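Two structures of sulfoquinovosidase from Escherichia coli compared at one contact. The protein hydrolyses sulfoquinovosyl diacylglycerides and simple sulfoquinovosides, releasing sulfoquinovose that the bacterium degrades as a source of carbon and sulfur. Structure 1 is PDB 5AEE (chain A, 1.85 Å), residues S151-G156 and G471-D476; structure 2 is PDB 5AEG (chain B, 1.85 Å), residues S151-G156 and G471-D476. One frame, after least-squares fit of the local backbone (RMSD 0.13 Å); residues are numbered along the deposited sequences.

Structure 1 (5AEE). Engineered in segment 471-476: Asn472 (natural residue Asp). With CA (calcium ion), chain C; NSQ (4-nitrophenyl alpha-D-6-sulfoquinovoside), chain D.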
loop_
_atom_site.group_PDB
_atom_site.type_symbol
_atom_site.label_atom_id
_atom_site.label_comp_id
_atom_site.label_asym_id
_atom_site.label_seq_id
_atom_site.Cartn_x
_atom_site.Cartn_y
_atom_site.Cartn_z
ATOM N N SER A 151 -2.538 -10.144 -2.881
ATOM C CA SER A 151 -3.830 -10.737 -3.014
ATOM C C SER A 151 -4.852 -9.781 -2.447
ATOM O O SER A 151 -4.513 -8.662 -2.009
ATOM C CB SER A 151 -3.896 -12.069 -2.161
ATOM O OG SER A 151 -3.863 -11.814 -0.758
ATOM N N GLU A 152 -6.110 -10.244 -2.368
ATOM C CA GLU A 152 -7.073 -9.552 -1.483
ATOM C C GLU A 152 -6.580 -9.519 -0.068
ATOM O O GLU A 152 -5.900 -10.405 0.440
ATOM C CB GLU A 152 -8.478 -10.148 -1.487
ATOM C CG GLU A 152 -9.126 -10.313 -2.840
ATOM C CD GLU A 152 -9.055 -9.051 -3.708
ATOM O OE1 GLU A 152 -9.590 -8.008 -3.283
ATOM O OE2 GLU A 152 -8.395 -9.118 -4.799
ATOM N N GLN A 153 -6.880 -8.423 0.555
ATOM C CA GLN A 153 -6.344 -8.088 1.876
ATOM C C GLN A 153 -6.977 -8.869 3.070
ATOM O O GLN A 153 -6.428 -8.870 4.158
ATOM C CB GLN A 153 -6.524 -6.613 2.019
ATOM C CG GLN A 153 -5.822 -5.986 3.159
ATOM C CD GLN A 153 -6.777 -5.420 4.148
ATOM O OE1 GLN A 153 -7.997 -5.710 4.166
ATOM N NE2 GLN A 153 -6.223 -4.651 5.037
ATOM N N GLY A 154 -8.107 -9.543 2.851
ATOM C CA GLY A 154 -8.805 -10.184 3.944
ATOM C C GLY A 154 -9.977 -9.377 4.451
ATOM O O GLY A 154 -9.916 -8.162 4.554
ATOM N N VAL A 155 -11.017 -10.090 4.855
ATOM C CA VAL A 155 -12.153 -9.526 5.558
ATOM C C VAL A 155 -12.124 -10.017 6.992
ATOM O O VAL A 155 -12.524 -11.146 7.239
ATOM C CB VAL A 155 -13.485 -9.942 4.902
ATOM C CG1 VAL A 155 -14.651 -9.492 5.748
ATOM C CG2 VAL A 155 -13.561 -9.388 3.477
ATOM N N GLY A 156 -11.662 -9.179 7.927
ATOM C CA GLY A 156 -11.461 -9.629 9.332
ATOM C C GLY A 156 -9.992 -9.829 9.649
ATOM O O GLY A 156 -9.430 -9.188 10.559
ATOM N N GLY A 471 -7.210 0.452 0.826
ATOM C CA GLY A 471 -8.030 -0.649 0.393
ATOM C C GLY A 471 -9.238 -0.771 1.310
ATOM O O GLY A 471 -9.706 0.207 1.863
ATOM N N ASN A 472 -9.710 -1.977 1.495
ATOM C CA ASN A 472 -11.022 -2.217 2.143
ATOM C C ASN A 472 -10.884 -2.612 3.575
ATOM O O ASN A 472 -10.494 -3.758 3.863
ATOM C CB ASN A 472 -11.727 -3.327 1.368
ATOM C CG ASN A 472 -12.111 -2.938 -0.024
ATOM O OD1 ASN A 472 -12.046 -1.779 -0.408
ATOM N ND2 ASN A 472 -12.537 -3.931 -0.788
ATOM N N GLN A 473 -11.124 -1.646 4.447
ATOM C CA GLN A 473 -11.400 -1.889 5.836
ATOM C C GLN A 473 -12.849 -2.283 6.003
ATOM O O GLN A 473 -13.754 -1.797 5.385
ATOM C CB GLN A 473 -11.164 -0.649 6.724
ATOM C CG GLN A 473 -9.694 -0.388 6.973
ATOM C CD GLN A 473 -8.973 0.071 5.757
ATOM O OE1 GLN A 473 -9.267 1.154 5.206
ATOM N NE2 GLN A 473 -8.036 -0.749 5.308
ATOM N N ASN A 474 -13.052 -3.168 6.971
ATOM C CA ASN A 474 -14.380 -3.389 7.494
ATOM C C ASN A 474 -14.907 -2.146 8.072
ATOM O O ASN A 474 -14.150 -1.347 8.630
ATOM C CB ASN A 474 -14.330 -4.477 8.623
ATOM C CG ASN A 474 -14.037 -5.861 8.099
ATOM O OD1 ASN A 474 -14.162 -6.110 6.927
ATOM N ND2 ASN A 474 -13.784 -6.833 9.010
ATOM N N VAL A 475 -16.227 -1.999 8.024
ATOM C CA VAL A 475 -16.833 -0.875 8.731
ATOM C C VAL A 475 -16.949 -1.206 10.245
ATOM O O VAL A 475 -18.029 -1.156 10.814
ATOM C CB VAL A 475 -18.175 -0.513 8.065
ATOM C CG1 VAL A 475 -17.902 0.001 6.645
ATOM C CG2 VAL A 475 -19.181 -1.687 8.046
ATOM N N ASP A 476 -15.840 -1.552 10.876
ATOM C CA ASP A 476 -15.825 -1.943 12.260
ATOM C C ASP A 476 -14.615 -1.325 12.971
ATOM O O ASP A 476 -13.800 -0.562 12.390
ATOM C CB ASP A 476 -15.921 -3.471 12.413
ATOM C CG ASP A 476 -14.663 -4.216 12.044
ATOM O OD1 ASP A 476 -13.543 -3.634 11.963
ATOM O OD2 ASP A 476 -14.777 -5.461 11.870
HETATM CA CA CA C . -10.177 -5.851 4.686
HETATM O O12 NSQ D . -15.145 -3.970 -7.540
HETATM S S10 NSQ D . -16.086 -2.827 -7.464
HETATM O O13 NSQ D . -16.643 -2.311 -8.736
HETATM O O11 NSQ D . -17.108 -3.165 -6.475
HETATM C C6 NSQ D . -15.243 -1.452 -6.863
HETATM C C5 NSQ D . -14.626 -1.595 -5.479
HETATM O O5 NSQ D . -13.439 -2.419 -5.705
HETATM C C1 NSQ D . -12.533 -2.541 -4.649
HETATM C C2 NSQ D . -12.142 -1.162 -4.075
HETATM O O2 NSQ D . -11.221 -1.411 -3.049
HETATM C C3 NSQ D . -13.397 -0.429 -3.654
HETATM O O3 NSQ D . -13.121 0.836 -3.092
HETATM C C4 NSQ D . -14.327 -0.233 -4.828
HETATM O O4 NSQ D . -15.554 0.396 -4.348
HETATM O O1 NSQ D . -13.226 -3.332 -3.685
HETATM C C25 NSQ D . -13.329 -4.642 -3.942
HETATM C C26 NSQ D . -12.163 -5.413 -4.075
HETATM C C27 NSQ D . -12.295 -6.730 -4.403
HETATM C C28 NSQ D . -13.559 -7.295 -4.521
HETATM N N32 NSQ D . -13.643 -8.646 -4.911
HETATM O O33 NSQ D . -14.733 -9.069 -5.394
HETATM O O34 NSQ D . -12.585 -9.366 -4.956
HETATM C C29 NSQ D . -14.692 -6.495 -4.403
HETATM C C30 NSQ D . -14.580 -5.150 -4.102
HETATM O O HOH W 1 -12.529 -5.622 4.836
HETATM O O HOH W 2 -10.458 -6.454 2.425
#

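Structure 2 (5AEG). With CA (calcium ion), chain E.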
loop_
_atom_site.group_PDB
_atom_site.type_symbol
_atom_site.label_atom_id
_atom_site.label_comp_id
_atom_site.label_asym_id
_atom_site.label_seq_id
_atom_site.Cartn_x
_atom_site.Cartn_y
_atom_site.Cartn_z
ATOM N N SER B 151 -2.469 -10.132 -2.996
ATOM C CA SER B 151 -3.759 -10.797 -2.939
ATOM C C SER B 151 -4.819 -9.862 -2.396
ATOM O O SER B 151 -4.525 -8.702 -2.033
ATOM C CB SER B 151 -3.742 -12.047 -2.059
ATOM O OG SER B 151 -3.759 -11.840 -0.618
ATOM N N GLU B 152 -6.058 -10.346 -2.380
ATOM C CA GLU B 152 -7.050 -9.631 -1.544
ATOM C C GLU B 152 -6.509 -9.563 -0.142
ATOM O O GLU B 152 -5.782 -10.430 0.387
ATOM C CB GLU B 152 -8.414 -10.259 -1.541
ATOM C CG GLU B 152 -9.038 -10.421 -2.933
ATOM C CD GLU B 152 -8.934 -9.167 -3.731
ATOM O OE1 GLU B 152 -9.330 -8.100 -3.149
ATOM O OE2 GLU B 152 -8.410 -9.214 -4.903
ATOM N N GLN B 153 -6.890 -8.491 0.543
ATOM C CA GLN B 153 -6.310 -8.180 1.824
ATOM C C GLN B 153 -6.975 -8.922 3.042
ATOM O O GLN B 153 -6.411 -8.996 4.128
ATOM C CB GLN B 153 -6.480 -6.648 1.943
ATOM C CG GLN B 153 -5.728 -6.006 3.120
ATOM C CD GLN B 153 -6.670 -5.474 4.138
ATOM O OE1 GLN B 153 -7.859 -5.780 4.129
ATOM N NE2 GLN B 153 -6.156 -4.653 5.024
ATOM N N GLY B 154 -8.160 -9.499 2.822
ATOM C CA GLY B 154 -8.840 -10.236 3.825
ATOM C C GLY B 154 -10.015 -9.463 4.395
ATOM O O GLY B 154 -10.011 -8.246 4.405
ATOM N N VAL B 155 -11.035 -10.172 4.888
ATOM C CA VAL B 155 -12.163 -9.509 5.605
ATOM C C VAL B 155 -12.114 -10.057 7.010
ATOM O O VAL B 155 -12.427 -11.247 7.292
ATOM C CB VAL B 155 -13.491 -9.900 4.901
ATOM C CG1 VAL B 155 -14.708 -9.466 5.711
ATOM C CG2 VAL B 155 -13.465 -9.468 3.425
ATOM N N GLY B 156 -11.734 -9.203 7.955
ATOM C CA GLY B 156 -11.471 -9.630 9.333
ATOM C C GLY B 156 -9.983 -9.835 9.646
ATOM O O GLY B 156 -9.469 -9.294 10.611
ATOM N N GLY B 471 -7.293 0.643 0.820
ATOM C CA GLY B 471 -8.116 -0.456 0.374
ATOM C C GLY B 471 -9.314 -0.672 1.273
ATOM O O GLY B 471 -9.782 0.276 1.852
ATOM N N ASP B 472 -9.699 -1.943 1.435
ATOM C CA ASP B 472 -10.987 -2.348 2.126
ATOM C C ASP B 472 -10.743 -2.570 3.567
ATOM O O ASP B 472 -10.207 -3.576 3.942
ATOM C CB ASP B 472 -11.608 -3.650 1.549
ATOM C CG ASP B 472 -10.582 -4.904 1.524
ATOM O OD1 ASP B 472 -9.648 -4.675 0.671
ATOM O OD2 ASP B 472 -10.626 -6.026 2.290
ATOM N N GLN B 473 -11.147 -1.592 4.420
ATOM C CA GLN B 473 -11.334 -1.875 5.821
ATOM C C GLN B 473 -12.805 -2.295 6.051
ATOM O O GLN B 473 -13.692 -1.882 5.330
ATOM C CB GLN B 473 -11.119 -0.589 6.712
ATOM C CG GLN B 473 -9.640 -0.354 6.955
ATOM C CD GLN B 473 -8.962 0.181 5.735
ATOM O OE1 GLN B 473 -9.299 1.262 5.269
ATOM N NE2 GLN B 473 -8.020 -0.582 5.170
ATOM N N ASN B 474 -13.012 -3.122 7.040
ATOM C CA ASN B 474 -14.340 -3.331 7.548
ATOM C C ASN B 474 -14.913 -2.014 8.074
ATOM O O ASN B 474 -14.169 -1.182 8.608
ATOM C CB ASN B 474 -14.333 -4.332 8.685
ATOM C CG ASN B 474 -14.048 -5.812 8.218
ATOM O OD1 ASN B 474 -14.027 -6.126 7.033
ATOM N ND2 ASN B 474 -13.780 -6.678 9.176
ATOM N N VAL B 475 -16.241 -1.933 8.108
ATOM C CA VAL B 475 -16.928 -0.841 8.834
ATOM C C VAL B 475 -17.037 -1.198 10.308
ATOM O O VAL B 475 -18.129 -1.230 10.877
ATOM C CB VAL B 475 -18.282 -0.490 8.160
ATOM C CG1 VAL B 475 -18.026 0.090 6.774
ATOM C CG2 VAL B 475 -19.291 -1.638 8.112
ATOM N N ASP B 476 -15.888 -1.480 10.946
ATOM C CA ASP B 476 -15.827 -1.948 12.325
ATOM C C ASP B 476 -14.680 -1.304 13.002
ATOM O O ASP B 476 -13.963 -0.453 12.395
ATOM C CB ASP B 476 -15.899 -3.495 12.483
ATOM C CG ASP B 476 -14.600 -4.248 12.147
ATOM O OD1 ASP B 476 -13.465 -3.659 12.044
ATOM O OD2 ASP B 476 -14.716 -5.488 12.008
HETATM CA CA CA E . -10.148 -5.870 4.639
HETATM O O HOH W 3 -8.401 -6.533 -0.827
HETATM O O HOH W 4 -10.350 -8.623 0.954
HETATM O O HOH W 5 -12.521 -5.685 4.825
#

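Structure 1 (5AEE)
The backbone oxygens of Gly154 and Asn472, one from each loop, meet on a calcium ion, each O atom 2.3 Å from the metal. The Gln153 side chain, waters 1 and 2 and the Asp481 carboxylate complete the shell. The site joins the loop after strand 145-148, in the N-terminal domain, to the loop after TIM-barrel strand 468-469. Engineered Asn472 replaces the probable proton donor. Its CG lies anti to the carbonyl carbon (chi1 -67°), turning the amide toward the bound 4-nitrophenyl sulfoquinovoside. Asn472 ND2 donates almost straight (174°) to the glycosidic O1 at 3.0 Å. Asn472 OD1 accepts from the sugar O2 at 2.8 Å. Glu152, salt-bridged to Arg455, brings OE1 to 3.2 Å from C27 of the nitrophenyl ring. Asn474 OD1 accepts from metal-bound water 1 and touches Val155 CG1 at 3.6 Å.

Structure 2 (5AEG)
Asp472 OD2 binds the calcium ion at 2.4 Å and also accepts from water 4, which in turn takes the N-H of Gly154. The carbonyl oxygens of Gly154 and Asp472 lie on the same metal, so Gly154 O and Asp472 OD2 stand 3.1 Å from each other as fellow ligands. The Gln153 side chain, water 5 and the Asp481 carboxylate complete the shell. Asp472, the probable proton donor, has CG between its backbone N and carbonyl carbon (chi1 54°), which places the carboxylate beside the metal. Its OD1 accepts from water 3 at 2.7 Å; this water also donates to Glu152 OE1 and accepts from Gln153 N at 2.8 Å. Glu152 is salt-bridged to Arg455. Asn474 OD1 accepts from metal-bound water 5 and touches Val155 CG1 at 3.7 Å.

What differs
The side chain at position 472 points to different partners: chi1 is -67° in engineered Asn472(A) and 54° in Asp472(B), although the CB atoms coincide. Asn472(A) gives its amide to the bound glycoside, with ND2 on O1 and OD1 on O2; CG, OD1 and ND2 have no counterpart in Asp472(B), and the ligand is modelled in structure 1 alone. Asp472(B) turns to the metal. Its OD2 lies 0.5 Å apart, after superposition, from water 2 of structure 1, so the calcium has a carboxylate oxygen in place of a neutral water, which would probably balance more of its charge. Asp472(B) OD2 is 3.1 Å from Gly154(B) O, whereas no side-chain atom of Asn472(A) comes nearer to Gly154(A) O than its CB, at 6.1 Å. Glu152(A), Val155(A), Gln473(A) and Asn474(A) keep their places, as does water 1, matched by water 5. Exchange and ligand differ together, so either may set the rotamer. Water 4, joining Asp472(B) OD2 to Gly154(B) N, and water 3, joining Asp472(B) OD1 to Glu152(B) OE1, are modelled in structure 2 only.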